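PDB 3Q63: Mll2253 protein from Mesorhizobium loti, which is of unknown function but belongs to the AHA1 family and has the helix-grip fold of the Bet v 1-like proteins, which commonly bind hydrophobic ligands. Local coordinates for residues Asn8-Gln16 with Tyr121-Phe132; Pro20-Leu28 with Phe95-Leu106. All coordinates share one frame; numbering follows the deposited sequence.

Contact 1: residues Asn8-Gln16 with Tyr121-Phe132; sequences NRTVVVERQ and YGGAKMGWPQFF
V13 and F132 make one of the close fits between the strand 9-16 and the helix 121-132: methyl CG1 of V13 lies against the edge of the phenyl ring, 3.5 Å from CE2 of F132. Its other methyl, CG2, meets CB of W128, whose indole nitrogen is taken up by Q110 on the neighbouring strand. V11 divides its branches in the same way: CG1, anti to the backbone N (chi1 178°), rests on CA of K125, while CG2 drops between CB of A124 and the ring of Y121, 3.5 Å from CE1 of Y121. This is the central pairing of the helix-grip fold: the long C-terminal helix runs nearly parallel to the first strand, their axes 8.3 Å apart at 15°, and packs against the inner face of the sheet.

The two ends are more open to solvent and carry charge. At one, R9 folds over Y121, placing CD over the ring face, 4.3 Å from its centroid, in a CH-pi contact, and its guanidinium carries on over OH of Y121. Along the flank, a water bridges the strand and the helix, accepting from N of V12 at 2.9 Å and, weakly, from NZ of K125. At the other end, R15 bends at chi2 (-91°), and NH1 of R15 donates back to O of E14 at 2.9 Å while NH2 comes edge-on to CB of P129. Were this arginine an alanine, P129 and the CB side of F132 would probably lose their cover and the E14 carbonyl its side-chain donor.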
loop_
_atom_site.group_PDB
_atom_site.type_symbol
_atom_site.label_atom_id
_atom_site.label_comp_id
_atom_site.label_asym_id
_atom_site.label_seq_id
_atom_site.Cartn_x
_atom_site.Cartn_y
_atom_site.Cartn_z
ATOM N N ASN B 8 -17.872 -14.156 -9.823
ATOM C CA ASN B 8 -16.601 -14.073 -9.033
ATOM C C ASN B 8 -15.381 -14.555 -9.803
ATOM O O ASN B 8 -15.332 -15.701 -10.245
ATOM C CB ASN B 8 -16.724 -14.881 -7.742
ATOM C CG ASN B 8 -17.101 -14.020 -6.564
ATOM O OD1 ASN B 8 -17.996 -13.186 -6.663
ATOM N ND2 ASN B 8 -16.419 -14.213 -5.439
ATOM N N ARG B 9 -14.391 -13.678 -9.944
ATOM C CA ARG B 9 -13.171 -14.022 -10.665
ATOM C C ARG B 9 -12.034 -14.366 -9.709
ATOM O O ARG B 9 -12.142 -14.177 -8.496
ATOM C CB ARG B 9 -12.739 -12.868 -11.579
ATOM C CG ARG B 9 -13.843 -12.325 -12.495
ATOM C CD ARG B 9 -13.276 -11.786 -13.815
ATOM N NE ARG B 9 -12.853 -12.884 -14.687
ATOM C CZ ARG B 9 -12.292 -12.740 -15.886
ATOM N NH1 ARG B 9 -11.953 -13.820 -16.583
ATOM N NH2 ARG B 9 -12.067 -11.529 -16.389
ATOM N N THR B 10 -10.940 -14.866 -10.263
ATOM C CA THR B 10 -9.797 -15.242 -9.455
ATOM C C THR B 10 -8.505 -14.881 -10.165
ATOM O O THR B 10 -8.368 -15.102 -11.364
ATOM C CB THR B 10 -9.820 -16.747 -9.155
ATOM O OG1 THR B 10 -8.588 -17.131 -8.534
ATOM C CG2 THR B 10 -9.995 -17.531 -10.436
ATOM N N VAL B 11 -7.567 -14.308 -9.422
ATOM C CA VAL B 11 -6.289 -13.921 -9.986
ATOM C C VAL B 11 -5.261 -15.028 -9.777
ATOM O O VAL B 11 -5.087 -15.531 -8.668
ATOM C CB VAL B 11 -5.778 -12.619 -9.341
ATOM C CG1 VAL B 11 -4.412 -12.255 -9.895
ATOM C CG2 VAL B 11 -6.774 -11.496 -9.603
ATOM N N VAL B 12 -4.588 -15.412 -10.856
ATOM C CA VAL B 12 -3.573 -16.456 -10.781
ATOM C C VAL B 12 -2.246 -15.924 -11.313
ATOM O O VAL B 12 -2.195 -15.320 -12.381
ATOM C CB VAL B 12 -3.979 -17.696 -11.609
ATOM C CG1 VAL B 12 -2.936 -18.805 -11.431
ATOM C CG2 VAL B 12 -5.348 -18.180 -11.178
ATOM N N VAL B 13 -1.183 -16.142 -10.547
ATOM C CA VAL B 13 0.153 -15.715 -10.926
ATOM C C VAL B 13 1.108 -16.874 -10.631
ATOM O O VAL B 13 1.049 -17.482 -9.560
ATOM C CB VAL B 13 0.596 -14.454 -10.139
ATOM C CG1 VAL B 13 2.007 -14.058 -10.537
ATOM C CG2 VAL B 13 -0.361 -13.292 -10.429
ATOM N N GLU B 14 1.965 -17.199 -11.595
ATOM C CA GLU B 14 2.914 -18.302 -11.432
ATOM C C GLU B 14 4.330 -17.824 -11.723
ATOM O O GLU B 14 4.538 -16.920 -12.529
ATOM C CB GLU B 14 2.539 -19.457 -12.368
ATOM C CG GLU B 14 1.094 -19.927 -12.206
ATOM C CD GLU B 14 0.758 -21.149 -13.048
ATOM O OE1 GLU B 14 1.064 -22.272 -12.613
ATOM O OE2 GLU B 14 0.184 -20.986 -14.147
ATOM N N ARG B 15 5.302 -18.442 -11.065
ATOM C CA ARG B 15 6.687 -18.054 -11.227
ATOM C C ARG B 15 7.592 -19.239 -10.957
ATOM O O ARG B 15 7.291 -20.073 -10.103
ATOM C CB ARG B 15 7.042 -16.927 -10.242
ATOM C CG ARG B 15 6.348 -15.570 -10.487
ATOM C CD ARG B 15 7.183 -14.668 -11.393
ATOM N NE ARG B 15 6.604 -13.333 -11.562
ATOM C CZ ARG B 15 5.525 -13.065 -12.294
ATOM N NH1 ARG B 15 4.893 -14.036 -12.938
ATOM N NH2 ARG B 15 5.073 -11.820 -12.386
ATOM N N GLN B 16 8.690 -19.323 -11.700
ATOM C CA GLN B 16 9.666 -20.388 -11.492
ATOM C C GLN B 16 10.755 -19.711 -10.669
ATOM O O GLN B 16 11.362 -18.739 -11.121
ATOM C CB GLN B 16 10.235 -20.872 -12.831
ATOM C CG GLN B 16 11.381 -21.865 -12.704
ATOM C CD GLN B 16 11.001 -23.109 -11.919
ATOM O OE1 GLN B 16 10.025 -23.799 -12.238
ATOM N NE2 GLN B 16 11.778 -23.408 -10.889
ATOM N N TYR B 121 -9.667 -6.484 -9.006
ATOM C CA TYR B 121 -9.195 -7.620 -9.795
ATOM C C TYR B 121 -7.921 -7.261 -10.549
ATOM O O TYR B 121 -6.914 -7.965 -10.464
ATOM C CB TYR B 121 -10.271 -8.051 -10.800
ATOM C CG TYR B 121 -9.881 -9.245 -11.647
ATOM C CD1 TYR B 121 -9.789 -10.519 -11.090
ATOM C CD2 TYR B 121 -9.577 -9.098 -12.999
ATOM C CE1 TYR B 121 -9.402 -11.619 -11.858
ATOM C CE2 TYR B 121 -9.187 -10.191 -13.776
ATOM C CZ TYR B 121 -9.101 -11.446 -13.199
ATOM O OH TYR B 121 -8.701 -12.525 -13.956
ATOM N N GLY B 122 -7.982 -6.157 -11.288
ATOM C CA GLY B 122 -6.841 -5.712 -12.070
ATOM C C GLY B 122 -5.647 -5.307 -11.231
ATOM O O GLY B 122 -4.504 -5.521 -11.631
ATOM N N GLY B 123 -5.909 -4.708 -10.074
ATOM C CA GLY B 123 -4.830 -4.288 -9.201
ATOM C C GLY B 123 -4.015 -5.471 -8.711
ATOM O O GLY B 123 -2.792 -5.390 -8.592
ATOM N N ALA B 124 -4.695 -6.576 -8.426
ATOM C CA ALA B 124 -4.030 -7.779 -7.953
ATOM C C ALA B 124 -3.242 -8.437 -9.081
ATOM O O ALA B 124 -2.179 -9.013 -8.851
ATOM C CB ALA B 124 -5.061 -8.759 -7.388
ATOM N N LYS B 125 -3.766 -8.346 -10.301
ATOM C CA LYS B 125 -3.106 -8.937 -11.461
ATOM C C LYS B 125 -1.721 -8.358 -11.687
ATOM O O LYS B 125 -0.797 -9.080 -12.050
ATOM C CB LYS B 125 -3.944 -8.734 -12.727
ATOM C CG LYS B 125 -5.171 -9.637 -12.826
ATOM C CD LYS B 125 -5.851 -9.495 -14.184
ATOM C CE LYS B 125 -5.012 -10.110 -15.297
ATOM N NZ LYS B 125 -5.008 -11.607 -15.256
HETATM N N MSE B 126 -1.566 -7.055 -11.489
HETATM C CA MSE B 126 -0.256 -6.457 -11.687
HETATM C C MSE B 126 0.432 -6.205 -10.351
HETATM O O MSE B 126 1.626 -5.910 -10.307
HETATM C CB MSE B 126 -0.376 -5.160 -12.485
HETATM C CG MSE B 126 -1.214 -4.096 -11.823
HETATM SE SE MSE B 126 -1.586 -2.644 -13.048
HETATM C CE MSE B 126 0.224 -2.027 -13.308
ATOM N N GLY B 127 -0.322 -6.348 -9.265
ATOM C CA GLY B 127 0.242 -6.137 -7.945
ATOM C C GLY B 127 1.082 -7.318 -7.490
ATOM O O GLY B 127 2.159 -7.139 -6.917
ATOM N N TRP B 128 0.599 -8.530 -7.746
ATOM C CA TRP B 128 1.330 -9.726 -7.337
ATOM C C TRP B 128 2.667 -9.910 -8.054
ATOM O O TRP B 128 3.637 -10.365 -7.452
ATOM C CB TRP B 128 0.448 -10.971 -7.493
ATOM C CG TRP B 128 -0.463 -11.135 -6.319
ATOM C CD1 TRP B 128 -1.806 -10.873 -6.269
ATOM C CD2 TRP B 128 -0.074 -11.495 -4.989
ATOM N NE1 TRP B 128 -2.275 -11.043 -4.987
ATOM C CE2 TRP B 128 -1.234 -11.425 -4.181
ATOM C CE3 TRP B 128 1.145 -11.870 -4.399
ATOM C CZ2 TRP B 128 -1.210 -11.713 -2.809
ATOM C CZ3 TRP B 128 1.168 -12.157 -3.034
ATOM C CH2 TRP B 128 -0.005 -12.076 -2.257
ATOM N N PRO B 129 2.730 -9.572 -9.351
ATOM C CA PRO B 129 3.987 -9.714 -10.088
ATOM C C PRO B 129 5.059 -8.832 -9.433
ATOM O O PRO B 129 6.240 -9.188 -9.401
ATOM C CB PRO B 129 3.607 -9.245 -11.490
ATOM C CG PRO B 129 2.185 -9.716 -11.605
ATOM C CD PRO B 129 1.617 -9.282 -10.273
ATOM N N GLN B 130 4.634 -7.685 -8.906
ATOM C CA GLN B 130 5.548 -6.766 -8.233
ATOM C C GLN B 130 6.017 -7.386 -6.915
ATOM O O GLN B 130 7.191 -7.313 -6.576
ATOM C CB GLN B 130 4.852 -5.424 -7.965
ATOM C CG GLN B 130 4.327 -4.745 -9.230
ATOM C CD GLN B 130 3.447 -3.542 -8.936
ATOM O OE1 GLN B 130 2.446 -3.647 -8.218
ATOM N NE2 GLN B 130 3.807 -2.390 -9.500
ATOM N N PHE B 131 5.100 -8.001 -6.175
ATOM C CA PHE B 131 5.463 -8.627 -4.908
ATOM C C PHE B 131 6.444 -9.781 -5.147
ATOM O O PHE B 131 7.441 -9.915 -4.435
ATOM C CB PHE B 131 4.224 -9.153 -4.175
ATOM C CG PHE B 131 3.360 -8.075 -3.562
ATOM C CD1 PHE B 131 3.924 -7.021 -2.847
ATOM C CD2 PHE B 131 1.973 -8.150 -3.650
ATOM C CE1 PHE B 131 3.121 -6.063 -2.225
ATOM C CE2 PHE B 131 1.157 -7.198 -3.032
ATOM C CZ PHE B 131 1.735 -6.151 -2.317
ATOM N N PHE B 132 6.172 -10.610 -6.153
ATOM C CA PHE B 132 7.048 -11.738 -6.447
ATOM C C PHE B 132 8.427 -11.296 -6.921
ATOM O O PHE B 132 9.416 -11.995 -6.708
ATOM C CB PHE B 132 6.400 -12.660 -7.480
ATOM C CG PHE B 132 5.205 -13.405 -6.956
ATOM C CD1 PHE B 132 5.042 -13.612 -5.586
ATOM C CD2 PHE B 132 4.270 -13.945 -7.829
ATOM C CE1 PHE B 132 3.962 -14.351 -5.096
ATOM C CE2 PHE B 132 3.189 -14.685 -7.350
ATOM C CZ PHE B 132 3.035 -14.889 -5.982
HETATM O O HOH W 1 -5.277 -14.157 -13.364
#

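Contact 2: residues Pro20-Leu28 with Phe95-Leu106; sequences PPEKLWRAL and FTLTPTPTGTHL
With CG set anti to its carbonyl carbon (chi1 -68°), L97 lifts its two methyls from the strand toward the helix 21-28, and L28, turned the same way about its first torsion (chi1 -65°), reaches down to it. The two leucines meet tip to tip, CD1 of L28 lying 4.1 Å from CD1 of L97. The second methyl of L97 fits under the first turn of the helix, 3.8 Å from the carbonyl O of P21, and also approaches the edge of the W25 indole, at CE3. L24 works across both strands: its CD1 lies 4.0 Å from CD2 of L97 and equally far from CG2 of T104, and it reaches CB of L106. Farther along, CD2 of L28 sits over one face of the F95 ring, offset toward the rim.

At the helix start the fit is closer and partly polar. OG1 of T104 comes within 2.8 Å of N of P21, but the proline nitrogen has no hydrogen to give; the hydroxyl is instead hydrogen-bonded to the carbonyl of H19. In G103 the backbone is so turned that a CB would strike the preceding carbonyl O. L135 of the C-terminal helix and I17 of the first strand close in on L24. Closing over the hairpin, helix 21-29 opens the pair of short helices after strand 9-17, as in the helix-grip fold of Bet v 1-like proteins.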
loop_
_atom_site.group_PDB
_atom_site.type_symbol
_atom_site.label_atom_id
_atom_site.label_comp_id
_atom_site.label_asym_id
_atom_site.label_seq_id
_atom_site.Cartn_x
_atom_site.Cartn_y
_atom_site.Cartn_z
ATOM N N PRO B 20 15.398 -23.525 -3.472
ATOM C CA PRO B 20 14.724 -24.709 -2.933
ATOM C C PRO B 20 13.441 -24.324 -2.216
ATOM O O PRO B 20 13.324 -23.215 -1.694
ATOM C CB PRO B 20 15.772 -25.317 -2.001
ATOM C CG PRO B 20 16.610 -24.142 -1.604
ATOM C CD PRO B 20 16.745 -23.378 -2.897
ATOM N N PRO B 21 12.461 -25.239 -2.184
ATOM C CA PRO B 21 11.172 -24.993 -1.526
ATOM C C PRO B 21 11.276 -24.518 -0.071
ATOM O O PRO B 21 10.553 -23.607 0.339
ATOM C CB PRO B 21 10.444 -26.337 -1.670
ATOM C CG PRO B 21 11.570 -27.331 -1.754
ATOM C CD PRO B 21 12.555 -26.634 -2.651
ATOM N N GLU B 22 12.187 -25.108 0.700
ATOM C CA GLU B 22 12.351 -24.715 2.102
ATOM C C GLU B 22 12.664 -23.235 2.295
ATOM O O GLU B 22 12.155 -22.599 3.219
ATOM C CB GLU B 22 13.448 -25.550 2.768
ATOM C CG GLU B 22 13.111 -27.016 2.845
ATOM C CD GLU B 22 13.220 -27.694 1.495
ATOM O OE1 GLU B 22 12.502 -28.700 1.273
ATOM O OE2 GLU B 22 14.036 -27.227 0.665
ATOM N N LYS B 23 13.514 -22.702 1.426
ATOM C CA LYS B 23 13.906 -21.301 1.474
ATOM C C LYS B 23 12.705 -20.425 1.112
ATOM O O LYS B 23 12.409 -19.443 1.791
ATOM C CB LYS B 23 15.052 -21.065 0.488
ATOM C CG LYS B 23 15.486 -19.627 0.317
ATOM C CD LYS B 23 16.632 -19.285 1.244
ATOM C CE LYS B 23 17.748 -18.581 0.484
ATOM N NZ LYS B 23 18.341 -19.493 -0.540
ATOM N N LEU B 24 12.017 -20.793 0.040
ATOM C CA LEU B 24 10.839 -20.052 -0.397
ATOM C C LEU B 24 9.816 -20.079 0.740
ATOM O O LEU B 24 9.253 -19.051 1.104
ATOM C CB LEU B 24 10.231 -20.709 -1.644
ATOM C CG LEU B 24 9.564 -19.829 -2.705
ATOM C CD1 LEU B 24 8.687 -20.703 -3.580
ATOM C CD2 LEU B 24 8.723 -18.726 -2.058
ATOM N N TRP B 25 9.592 -21.263 1.309
ATOM C CA TRP B 25 8.624 -21.416 2.388
ATOM C C TRP B 25 8.873 -20.463 3.548
ATOM O O TRP B 25 7.929 -19.879 4.091
ATOM C CB TRP B 25 8.610 -22.858 2.908
ATOM C CG TRP B 25 7.612 -23.068 4.017
ATOM C CD1 TRP B 25 7.875 -23.158 5.357
ATOM C CD2 TRP B 25 6.188 -23.178 3.883
ATOM N NE1 TRP B 25 6.707 -23.319 6.062
ATOM C CE2 TRP B 25 5.656 -23.335 5.183
ATOM C CE3 TRP B 25 5.310 -23.160 2.791
ATOM C CZ2 TRP B 25 4.287 -23.476 5.420
ATOM C CZ3 TRP B 25 3.946 -23.299 3.030
ATOM C CH2 TRP B 25 3.451 -23.456 4.333
ATOM N N ARG B 26 10.135 -20.312 3.932
ATOM C CA ARG B 26 10.494 -19.417 5.027
ATOM C C ARG B 26 10.168 -17.971 4.693
ATOM O O ARG B 26 9.627 -17.239 5.526
ATOM C CB ARG B 26 11.985 -19.554 5.366
ATOM C CG ARG B 26 12.283 -20.710 6.319
ATOM C CD ARG B 26 13.762 -20.791 6.667
ATOM N NE ARG B 26 14.520 -21.560 5.683
ATOM C CZ ARG B 26 14.346 -22.860 5.455
ATOM N NH1 ARG B 26 13.439 -23.547 6.139
ATOM N NH2 ARG B 26 15.085 -23.477 4.546
ATOM N N ALA B 27 10.482 -17.560 3.470
ATOM C CA ALA B 27 10.205 -16.190 3.052
ATOM C C ALA B 27 8.701 -15.901 3.051
ATOM O O ALA B 27 8.285 -14.752 3.183
ATOM C CB ALA B 27 10.792 -15.936 1.664
ATOM N N LEU B 28 7.888 -16.943 2.907
ATOM C CA LEU B 28 6.432 -16.786 2.881
ATOM C C LEU B 28 5.770 -16.902 4.258
ATOM O O LEU B 28 4.621 -16.499 4.434
ATOM C CB LEU B 28 5.808 -17.842 1.960
ATOM C CG LEU B 28 6.133 -17.768 0.467
ATOM C CD1 LEU B 28 5.677 -19.032 -0.224
ATOM C CD2 LEU B 28 5.472 -16.543 -0.138
ATOM N N PHE B 95 -0.973 -20.092 -1.762
ATOM C CA PHE B 95 0.323 -20.296 -2.418
ATOM C C PHE B 95 0.548 -21.794 -2.557
ATOM O O PHE B 95 0.259 -22.552 -1.633
ATOM C CB PHE B 95 1.464 -19.715 -1.574
ATOM C CG PHE B 95 1.374 -18.232 -1.363
ATOM C CD1 PHE B 95 1.859 -17.345 -2.325
ATOM C CD2 PHE B 95 0.790 -17.720 -0.208
ATOM C CE1 PHE B 95 1.762 -15.965 -2.135
ATOM C CE2 PHE B 95 0.686 -16.341 -0.008
ATOM C CZ PHE B 95 1.173 -15.463 -0.975
ATOM N N THR B 96 1.054 -22.220 -3.707
ATOM C CA THR B 96 1.325 -23.633 -3.932
ATOM C C THR B 96 2.764 -23.777 -4.415
ATOM O O THR B 96 3.159 -23.193 -5.429
ATOM C CB THR B 96 0.342 -24.241 -4.967
ATOM O OG1 THR B 96 -1.002 -24.048 -4.506
ATOM C CG2 THR B 96 0.588 -25.745 -5.135
ATOM N N LEU B 97 3.551 -24.531 -3.650
ATOM C CA LEU B 97 4.953 -24.756 -3.957
ATOM C C LEU B 97 5.131 -26.151 -4.545
ATOM O O LEU B 97 4.700 -27.146 -3.957
ATOM C CB LEU B 97 5.811 -24.609 -2.690
ATOM C CG LEU B 97 5.923 -23.209 -2.076
ATOM C CD1 LEU B 97 4.569 -22.766 -1.529
ATOM C CD2 LEU B 97 6.958 -23.212 -0.973
ATOM N N THR B 98 5.753 -26.217 -5.716
ATOM C CA THR B 98 5.992 -27.489 -6.382
ATOM C C THR B 98 7.486 -27.588 -6.666
ATOM O O THR B 98 8.030 -26.802 -7.431
ATOM C CB THR B 98 5.217 -27.585 -7.718
ATOM O OG1 THR B 98 3.819 -27.406 -7.477
ATOM C CG2 THR B 98 5.446 -28.951 -8.374
ATOM N N PRO B 99 8.174 -28.542 -6.024
ATOM C CA PRO B 99 9.614 -28.738 -6.214
ATOM C C PRO B 99 9.941 -29.022 -7.676
ATOM O O PRO B 99 9.239 -29.786 -8.329
ATOM C CB PRO B 99 9.920 -29.953 -5.336
ATOM C CG PRO B 99 8.880 -29.885 -4.269
ATOM C CD PRO B 99 7.638 -29.490 -5.033
ATOM N N THR B 100 10.995 -28.394 -8.185
ATOM C CA THR B 100 11.442 -28.619 -9.555
ATOM C C THR B 100 12.947 -28.858 -9.481
ATOM O O THR B 100 13.570 -28.572 -8.467
ATOM C CB THR B 100 11.210 -27.391 -10.458
ATOM O OG1 THR B 100 11.942 -26.283 -9.927
ATOM C CG2 THR B 100 9.729 -27.041 -10.530
ATOM N N PRO B 101 13.549 -29.374 -10.562
ATOM C CA PRO B 101 14.986 -29.652 -10.631
ATOM C C PRO B 101 15.890 -28.460 -10.318
ATOM O O PRO B 101 16.910 -28.623 -9.658
ATOM C CB PRO B 101 15.169 -30.145 -12.063
ATOM C CG PRO B 101 13.895 -30.864 -12.318
ATOM C CD PRO B 101 12.863 -29.901 -11.755
ATOM N N THR B 102 15.517 -27.271 -10.797
ATOM C CA THR B 102 16.321 -26.074 -10.567
ATOM C C THR B 102 15.816 -25.200 -9.415
ATOM O O THR B 102 16.408 -24.163 -9.113
ATOM C CB THR B 102 16.420 -25.183 -11.845
ATOM O OG1 THR B 102 15.126 -24.669 -12.180
ATOM C CG2 THR B 102 16.951 -25.990 -13.019
ATOM N N GLY B 103 14.724 -25.604 -8.774
ATOM C CA GLY B 103 14.219 -24.815 -7.666
ATOM C C GLY B 103 12.807 -25.129 -7.221
ATOM O O GLY B 103 12.509 -26.241 -6.786
ATOM N N THR B 104 11.925 -24.143 -7.341
ATOM C CA THR B 104 10.550 -24.321 -6.916
ATOM C C THR B 104 9.587 -23.528 -7.770
ATOM O O THR B 104 9.804 -22.346 -8.034
ATOM C CB THR B 104 10.356 -23.852 -5.474
ATOM O OG1 THR B 104 11.455 -24.298 -4.670
ATOM C CG2 THR B 104 9.063 -24.417 -4.915
ATOM N N HIS B 105 8.517 -24.181 -8.202
ATOM C CA HIS B 105 7.513 -23.499 -8.992
ATOM C C HIS B 105 6.443 -22.998 -8.015
ATOM O O HIS B 105 5.876 -23.775 -7.249
ATOM C CB HIS B 105 6.913 -24.455 -10.025
ATOM C CG HIS B 105 5.748 -23.884 -10.769
ATOM N ND1 HIS B 105 4.485 -23.801 -10.224
ATOM C CD2 HIS B 105 5.655 -23.349 -12.010
ATOM C CE1 HIS B 105 3.666 -23.244 -11.096
ATOM N NE2 HIS B 105 4.350 -22.959 -12.189
ATOM N N LEU B 106 6.186 -21.693 -8.042
ATOM C CA LEU B 106 5.211 -21.074 -7.151
ATOM C C LEU B 106 3.960 -20.586 -7.881
ATOM O O LEU B 106 4.057 -19.911 -8.905
ATOM C CB LEU B 106 5.852 -19.880 -6.422
ATOM C CG LEU B 106 4.926 -19.042 -5.532
ATOM C CD1 LEU B 106 4.442 -19.896 -4.376
ATOM C CD2 LEU B 106 5.640 -17.798 -5.009
#

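Overall arrangement
Contacts 1 and 2 lie with their centres 18 Å apart on one antiparallel sheet, where strand 9-17 lies at one edge within the chain and pairs with 103-113, itself paired with 92-100. Along the chain the segments come in the order 8-16, 20-28, 95-106, 121-132, and contact 2 falls within the span closed by contact 1. The backbones join where O of R15 meets N of L106, a probable hydrogen bond 2.8 Å long, and F132 touches L106 from the long helix. Together the contacts show the general principle of the fold: a curved sheet grips a C-terminal helix, so that the first strand of the chain and its last helix lie side by side.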